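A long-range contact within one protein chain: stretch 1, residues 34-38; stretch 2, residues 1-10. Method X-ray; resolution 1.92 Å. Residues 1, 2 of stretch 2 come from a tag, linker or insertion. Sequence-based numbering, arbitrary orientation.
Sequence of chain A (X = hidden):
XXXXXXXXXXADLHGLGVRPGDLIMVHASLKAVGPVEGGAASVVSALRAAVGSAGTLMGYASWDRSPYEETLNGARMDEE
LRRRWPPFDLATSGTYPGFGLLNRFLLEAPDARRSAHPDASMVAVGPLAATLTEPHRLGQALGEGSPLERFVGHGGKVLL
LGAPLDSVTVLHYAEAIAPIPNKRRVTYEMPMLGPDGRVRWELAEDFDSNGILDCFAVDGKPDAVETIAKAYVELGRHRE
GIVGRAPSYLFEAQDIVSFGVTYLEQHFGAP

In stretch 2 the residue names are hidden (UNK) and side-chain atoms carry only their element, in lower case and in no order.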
# COMPACT_ATOMS: atom_id res chain seq x y z
N GLY A 34 3.62 -18.57 6.66
CA GLY A 34 3.57 -19.74 7.52
C GLY A 34 4.11 -19.40 8.90
O GLY A 34 4.55 -18.26 9.17
N PRO A 35 4.11 -20.40 9.79
CA PRO A 35 4.46 -20.14 11.19
C PRO A 35 5.89 -19.65 11.32
O PRO A 35 6.82 -20.16 10.70
CB PRO A 35 4.23 -21.51 11.88
CG PRO A 35 4.22 -22.50 10.77
CD PRO A 35 3.69 -21.79 9.56
N VAL A 36 6.04 -18.59 12.09
CA VAL A 36 7.31 -17.99 12.45
C VAL A 36 7.32 -17.89 13.97
O VAL A 36 6.29 -17.57 14.57
CB VAL A 36 7.49 -16.59 11.83
CG1 VAL A 36 8.90 -16.08 12.12
CG2 VAL A 36 7.26 -16.64 10.32
N GLU A 37 8.46 -18.14 14.60
CA GLU A 37 8.48 -18.06 16.06
C GLU A 37 8.27 -16.61 16.48
O GLU A 37 8.94 -15.71 15.96
CB GLU A 37 9.80 -18.59 16.63
CG GLU A 37 9.97 -20.10 16.52
CD GLU A 37 10.91 -20.66 17.59
OE1 GLU A 37 10.55 -20.62 18.80
OE2 GLU A 37 11.99 -21.17 17.21
N GLY A 38 7.31 -16.37 17.38
CA GLY A 38 6.92 -15.03 17.77
C GLY A 38 5.88 -14.36 16.88
O GLY A 38 5.53 -13.20 17.13
N UNK A 1 12.51 -26.28 10.28
CA UNK A 1 11.67 -26.56 11.45
C UNK A 1 10.24 -26.23 11.17
O UNK A 1 9.96 -25.55 10.19
o UNK A 1 13.89 -27.94 11.87
c UNK A 1 13.61 -25.86 13.00
c UNK A 1 14.17 -27.26 12.85
n UNK A 1 14.98 -27.68 13.81
c UNK A 1 12.12 -25.78 12.70
N UNK A 2 9.33 -26.69 12.05
CA UNK A 2 7.92 -26.36 11.90
C UNK A 2 7.66 -24.86 11.85
O UNK A 2 6.77 -24.40 11.11
N UNK A 3 8.43 -24.08 12.61
CA UNK A 3 8.29 -22.63 12.64
C UNK A 3 9.61 -22.02 12.18
O UNK A 3 10.67 -22.32 12.77
c UNK A 3 6.63 -22.78 14.57
s UNK A 3 6.17 -22.05 16.15
c UNK A 3 7.51 -22.64 17.20
c UNK A 3 7.92 -22.14 14.04
N UNK A 4 9.56 -21.20 11.14
CA UNK A 4 10.72 -20.41 10.81
C UNK A 4 11.03 -19.42 11.94
O UNK A 4 10.26 -19.22 12.87
c UNK A 4 10.49 -19.67 9.47
o UNK A 4 9.73 -20.93 7.57
c UNK A 4 10.67 -20.59 8.30
n UNK A 4 11.89 -21.08 8.16
N UNK A 5 12.19 -18.79 11.84
CA UNK A 5 12.75 -17.98 12.90
C UNK A 5 12.98 -16.56 12.38
O UNK A 5 12.82 -16.27 11.19
c UNK A 5 14.04 -18.63 13.44
o UNK A 5 15.00 -18.84 12.39
c UNK A 5 13.71 -19.97 14.10
N UNK A 6 13.29 -15.62 13.27
CA UNK A 6 13.64 -14.30 12.78
C UNK A 6 14.83 -14.39 11.83
O UNK A 6 14.85 -13.76 10.75
c UNK A 6 13.90 -13.34 13.96
c UNK A 6 12.57 -12.91 14.56
c UNK A 6 14.61 -12.11 13.48
c UNK A 6 12.71 -12.22 15.94
N UNK A 7 15.83 -15.19 12.20
CA UNK A 7 17.07 -15.23 11.42
C UNK A 7 16.87 -15.90 10.07
O UNK A 7 17.50 -15.51 9.08
c UNK A 7 17.72 -15.45 14.65
c UNK A 7 18.16 -15.96 12.20
c UNK A 7 18.64 -15.23 13.45
o UNK A 7 17.77 -14.64 15.61
o UNK A 7 16.93 -16.42 14.62
N UNK A 8 16.01 -16.92 10.01
CA UNK A 8 15.81 -17.63 8.74
C UNK A 8 15.02 -16.78 7.77
O UNK A 8 15.32 -16.75 6.57
o UNK A 8 13.72 -18.85 9.21
c UNK A 8 15.12 -18.97 8.99
N UNK A 9 14.03 -16.03 8.28
CA UNK A 9 13.30 -15.09 7.43
C UNK A 9 14.20 -13.96 6.95
O UNK A 9 14.10 -13.54 5.79
c UNK A 9 11.35 -13.46 7.22
c UNK A 9 10.66 -16.66 7.52
c UNK A 9 12.05 -14.54 8.15
c UNK A 9 11.10 -15.69 8.63
N UNK A 10 15.10 -13.48 7.81
CA UNK A 10 16.05 -12.46 7.37
C UNK A 10 16.93 -12.99 6.25
O UNK A 10 17.21 -12.27 5.28
c UNK A 10 16.93 -11.97 8.53
c UNK A 10 17.79 -10.80 8.07
o UNK A 10 16.10 -11.49 9.60
O HOH W 1 12.03 -23.06 14.91

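Position 1 has three side-chain carbons in a row, the third carrying one oxygen and one nitrogen. This is an amide on a two-methylene arm. It makes no contact with stretch 1. The residue is Gln1, from the expression tag.

Position 2 has no side-chain atoms. Its backbone O lies 3.2 Å from Pro35 CG. It is Gly2, also from the tag.

Position 3 carries two carbons, a sulfur and a last carbon, unbranched, a thioether. The first side-chain carbon after CB lies 3.8 Å from Pro35 CB and the end carbon 3.6 Å from Glu37 CG, so the chain spans the aliphatic parts of both residues. Its CA also makes a CA-H...O contact with Pro35 O at 3.5 Å. The residue is Met3.

Position 4 has two carbons, the second bearing one oxygen and one nitrogen, a short amide. Its CB points sideways, and its backbone makes the main link to stretch 1. Its backbone N lies 3.0 Å from Pro35 O and its backbone O 2.7 Å from Glu37 N. The residue is Asn4. Asn4 ND2 donates to the side-chain oxygen of position 8 at 3.1 Å.

Position 5 has one carbon bearing an oxygen and a carbon. Its CB points away from stretch 1, but the carbon arm of the fork lies 3.8 Å from Glu37 OE2. The branch at CB and the hydroxyl identify Thr5.

Position 6 has four carbons, forked at the first, one arm two carbons long. It is Ile6, where the helix begins.

Position 7 has three carbons, the third carrying two oxygens. The carboxylate, out of reach of stretch 1, marks Glu7.

Position 8 has one carbon and one oxygen, hence Ser8. Ser8 N donates to Thr5 OG1 at 3.2 Å, capping the helix. Ser8 OG accepts from Thr5 N at 3.0 Å.

Position 9 repeats the forked four-carbon pattern. It is buried, with its CB toward stretch 1. The first carbon of the longer arm lies 4.1 Å from Val36 CG1. The residue is Ile9.

Position 10 has one carbon bearing an oxygen and a carbon. It is Thr10, whose OG1 donates to Ile6 O at 2.8 Å.

The contact works through a single backbone bridge between Val36 and Asn4. Asn4 N donates to Pro35 O, and Glu37 N to Asn4 O, fixing the register around Val36. Pro35 and Glu37 pack against Met3, while Val36 reaches Ile9. Water 1 donates to Met3 O and Glu37 OE2, tying the exposed carboxylate to the other backbone.

Stretch 2 (1-10) QGMNTIESIT
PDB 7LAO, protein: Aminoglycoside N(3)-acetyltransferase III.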